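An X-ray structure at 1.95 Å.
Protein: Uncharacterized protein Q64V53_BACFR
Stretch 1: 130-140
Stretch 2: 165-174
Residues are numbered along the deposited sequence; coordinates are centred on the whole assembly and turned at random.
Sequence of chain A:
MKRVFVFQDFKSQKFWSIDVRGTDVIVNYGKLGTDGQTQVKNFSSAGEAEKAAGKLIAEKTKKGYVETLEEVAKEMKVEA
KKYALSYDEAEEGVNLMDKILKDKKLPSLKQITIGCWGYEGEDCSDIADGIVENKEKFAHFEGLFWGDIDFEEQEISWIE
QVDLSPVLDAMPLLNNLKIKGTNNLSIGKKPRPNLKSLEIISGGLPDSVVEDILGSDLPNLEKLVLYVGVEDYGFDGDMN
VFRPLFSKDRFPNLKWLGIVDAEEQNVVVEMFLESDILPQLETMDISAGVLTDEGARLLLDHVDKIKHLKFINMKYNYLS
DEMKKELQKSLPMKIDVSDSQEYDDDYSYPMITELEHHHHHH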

# COMPACT_ATOMS: atom_id res chain seq x y z
N GLY A 130 -0.61 -4.90 31.74
CA GLY A 130 -1.59 -5.97 31.65
C GLY A 130 -0.94 -7.31 31.33
O GLY A 130 -1.28 -8.32 31.94
N ILE A 131 -0.01 -7.32 30.38
CA ILE A 131 0.66 -8.56 30.02
C ILE A 131 1.50 -9.07 31.17
O ILE A 131 1.42 -10.24 31.53
CB ILE A 131 1.56 -8.37 28.76
CG1 ILE A 131 0.67 -8.22 27.51
CG2 ILE A 131 2.50 -9.56 28.60
CD1 ILE A 131 1.43 -7.74 26.26
N VAL A 132 2.30 -8.19 31.77
CA VAL A 132 3.15 -8.56 32.89
C VAL A 132 2.36 -9.16 34.03
O VAL A 132 2.83 -10.08 34.71
CB VAL A 132 3.97 -7.34 33.39
CG1 VAL A 132 4.74 -7.68 34.67
CG2 VAL A 132 4.94 -6.89 32.32
N GLU A 133 1.14 -8.66 34.24
CA GLU A 133 0.29 -9.14 35.32
C GLU A 133 -0.46 -10.39 34.97
O GLU A 133 -1.14 -10.97 35.82
CB GLU A 133 -0.72 -8.05 35.73
CG GLU A 133 -0.08 -6.81 36.38
CD GLU A 133 -1.08 -5.67 36.56
OE1 GLU A 133 -2.12 -5.88 37.22
OE2 GLU A 133 -0.84 -4.56 36.03
N ASN A 134 -0.34 -10.82 33.72
CA ASN A 134 -1.00 -12.04 33.25
C ASN A 134 -0.05 -12.87 32.43
O ASN A 134 -0.41 -13.38 31.37
CB ASN A 134 -2.24 -11.68 32.42
CG ASN A 134 -3.32 -11.01 33.23
OD1 ASN A 134 -4.00 -11.65 34.04
ND2 ASN A 134 -3.48 -9.71 33.04
N LYS A 135 1.18 -13.01 32.92
CA LYS A 135 2.20 -13.78 32.21
C LYS A 135 1.73 -15.15 31.77
O LYS A 135 2.06 -15.60 30.67
CB LYS A 135 3.46 -13.93 33.09
CG LYS A 135 4.61 -14.68 32.39
CD LYS A 135 5.87 -14.75 33.24
CE LYS A 135 6.99 -15.50 32.50
NZ LYS A 135 8.29 -15.48 33.22
N GLU A 136 0.94 -15.83 32.61
CA GLU A 136 0.46 -17.17 32.27
C GLU A 136 -0.31 -17.25 30.97
O GLU A 136 -0.22 -18.24 30.26
CB GLU A 136 -0.41 -17.76 33.41
CG GLU A 136 -1.83 -17.22 33.48
CD GLU A 136 -1.91 -15.82 34.05
OE1 GLU A 136 -2.99 -15.19 33.93
OE2 GLU A 136 -0.90 -15.35 34.63
N LYS A 137 -1.06 -16.20 30.64
CA LYS A 137 -1.83 -16.20 29.39
C LYS A 137 -1.04 -15.88 28.15
O LYS A 137 -1.50 -16.13 27.04
CB LYS A 137 -2.99 -15.20 29.47
CG LYS A 137 -4.08 -15.54 30.45
CD LYS A 137 -5.30 -14.66 30.20
CE LYS A 137 -6.41 -14.97 31.21
NZ LYS A 137 -7.61 -14.11 31.00
N PHE A 138 0.15 -15.31 28.32
CA PHE A 138 0.99 -14.94 27.18
C PHE A 138 2.29 -15.69 27.16
O PHE A 138 3.12 -15.50 26.26
CB PHE A 138 1.28 -13.42 27.19
CG PHE A 138 0.06 -12.55 27.16
CD1 PHE A 138 -0.63 -12.25 28.33
CD2 PHE A 138 -0.41 -12.04 25.96
CE1 PHE A 138 -1.77 -11.44 28.30
CE2 PHE A 138 -1.55 -11.23 25.92
CZ PHE A 138 -2.23 -10.94 27.09
N ALA A 139 2.50 -16.54 28.15
CA ALA A 139 3.73 -17.30 28.23
C ALA A 139 3.97 -18.19 27.04
O ALA A 139 5.11 -18.58 26.77
CB ALA A 139 3.74 -18.14 29.51
N HIS A 140 2.91 -18.50 26.29
CA HIS A 140 3.02 -19.38 25.13
C HIS A 140 3.41 -18.77 23.79
O HIS A 140 3.84 -19.48 22.88
CB HIS A 140 1.72 -20.18 24.94
CG HIS A 140 0.57 -19.37 24.41
ND1 HIS A 140 -0.18 -18.52 25.19
CD2 HIS A 140 0.04 -19.30 23.16
CE1 HIS A 140 -1.13 -17.97 24.46
NE2 HIS A 140 -1.02 -18.42 23.22
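Stretch 2 (165-174) SPVLDAMPLL

Stretch 2 begins as a helix at Ser165 and continues through a loop that closes in a type I beta turn from Met171 to Leu174. It runs in the same sense as stretch 1: Val132 lies nearest Val167 (CA to CA 5.7 Å), Lys135 nearest Ala170 (CA to CA 5.0 Å), Ala139 nearest Met171 (CA to CA 4.7 Å) and His140 nearest Leu173 (CA to CA 6.1 Å). The two segments bury 544 Å² between them.

Ala170 is the residue most covered by the other stretch, and its CA-to-CB bond points toward stretch 1. Its CB packs 4.2 Å from Ile131 CG2 and 3.6 Å from Lys135 CG. Ile131, in the m,t rotamer, reaches two further neighbours: CD1 lies 4.0 Å from Val167 CG1, while CG2 meets CE of Met171 at 3.7 Å. Beside it, Val132 adopts the t rotamer, which places CG2 3.5 Å from Pro166 CB and 4.3 Å from Val167 CG2. Val167 is also t, so its two methyl groups are shared between these neighbours, CG1 against Ile131 and CG2 against Val132.

Met171 is a selenomethionine. Its CA-to-CB bond points sideways, but chi1 m and chi2 t extend the chain so that its end comes nearer to stretch 1; chi3, at -147°, lies between wells and leaves CE against Ile131. The same methyl approaches the Phe138 ring obliquely. Nearer the backbone, Met171 CG lies 4.2 Å from Phe138 CB and 3.5 Å from Phe138 O. Phe138 itself is m at chi1: CB is directed toward stretch 2, yet the end of the side chain leads away, so the contact relies on the base of the residue as well as on its ring.

Lys135 is fully extended, with all four chi angles t. This conformation lays its aliphatic chain along stretch 2, with CG 3.2 Å from Ala170 O and CE 4.0 Å from Pro172 CD, and carries the ammonium group to the backbone of Asp169, where NZ donates a weak hydrogen bond to O at 3.2 Å. It is the only hydrogen bond between the stretches. Ala170 O, covered by Lys135 and by Ala139 CA at 3.6 Å, finds no hydrogen-bonding partner.

At the far end, Leu173, with chi1 off the usual wells at -100°, directs its CA-to-CB bond toward stretch 1 and brings CD2 to 3.7 Å from Ala139 O and 4.1 Å from His140 O. His140, in the p rotamer, has its CA-to-CB bond pointing away and meets Leu173 through its backbone O.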

# COMPACT_ATOMS: atom_id res chain seq x y z
N SER A 165 10.95 -4.45 28.51
CA SER A 165 11.71 -5.58 29.05
C SER A 165 10.84 -6.50 29.89
O SER A 165 11.01 -7.72 29.86
CB SER A 165 12.90 -5.09 29.87
OG SER A 165 13.67 -6.19 30.33
N PRO A 166 9.90 -5.94 30.66
CA PRO A 166 9.06 -6.83 31.48
C PRO A 166 8.12 -7.67 30.65
O PRO A 166 7.76 -8.78 31.04
CB PRO A 166 8.32 -5.86 32.39
CG PRO A 166 9.30 -4.74 32.56
CD PRO A 166 9.79 -4.55 31.14
N VAL A 167 7.71 -7.14 29.50
CA VAL A 167 6.81 -7.85 28.60
C VAL A 167 7.56 -8.98 27.95
O VAL A 167 7.04 -10.09 27.84
CB VAL A 167 6.24 -6.91 27.51
CG1 VAL A 167 5.47 -7.70 26.47
CG2 VAL A 167 5.32 -5.88 28.16
N LEU A 168 8.79 -8.72 27.53
CA LEU A 168 9.60 -9.76 26.92
C LEU A 168 9.92 -10.83 27.95
O LEU A 168 10.03 -12.01 27.61
CB LEU A 168 10.90 -9.16 26.35
CG LEU A 168 10.72 -8.07 25.28
CD1 LEU A 168 12.08 -7.58 24.81
CD2 LEU A 168 9.91 -8.60 24.09
N ASP A 169 10.05 -10.44 29.22
CA ASP A 169 10.34 -11.41 30.28
C ASP A 169 9.17 -12.33 30.52
O ASP A 169 9.36 -13.48 30.93
CB ASP A 169 10.71 -10.71 31.60
CG ASP A 169 12.03 -9.94 31.51
OD1 ASP A 169 12.80 -10.15 30.55
OD2 ASP A 169 12.28 -9.11 32.41
N ALA A 170 7.95 -11.84 30.29
CA ALA A 170 6.73 -12.62 30.46
C ALA A 170 6.45 -13.56 29.27
O ALA A 170 5.52 -14.36 29.30
CB ALA A 170 5.52 -11.68 30.68
N MSE A 171 7.26 -13.45 28.22
CA MSE A 171 7.09 -14.30 27.04
C MSE A 171 8.39 -14.98 26.75
O MSE A 171 9.09 -14.64 25.80
CB MSE A 171 6.67 -13.44 25.84
CG MSE A 171 5.33 -12.77 26.08
SE MSE A 171 4.63 -11.91 24.45
CE MSE A 171 3.72 -10.44 25.26
N PRO A 172 8.76 -15.97 27.57
CA PRO A 172 10.02 -16.68 27.37
C PRO A 172 10.13 -17.54 26.13
O PRO A 172 11.24 -17.95 25.76
CB PRO A 172 10.17 -17.49 28.67
CG PRO A 172 8.74 -17.79 29.05
CD PRO A 172 8.02 -16.48 28.75
N LEU A 173 9.01 -17.81 25.48
CA LEU A 173 9.02 -18.64 24.27
C LEU A 173 9.09 -17.85 22.98
O LEU A 173 9.16 -18.43 21.89
CB LEU A 173 7.78 -19.56 24.26
CG LEU A 173 7.93 -21.03 24.69
CD1 LEU A 173 8.94 -21.17 25.82
CD2 LEU A 173 6.56 -21.58 25.10
N LEU A 174 9.11 -16.53 23.08
CA LEU A 174 9.20 -15.66 21.90
C LEU A 174 10.47 -15.89 21.13
O LEU A 174 11.55 -15.96 21.72
CB LEU A 174 9.17 -14.19 22.29
CG LEU A 174 7.84 -13.50 22.56
CD1 LEU A 174 8.09 -12.01 22.76
CD2 LEU A 174 6.89 -13.73 21.39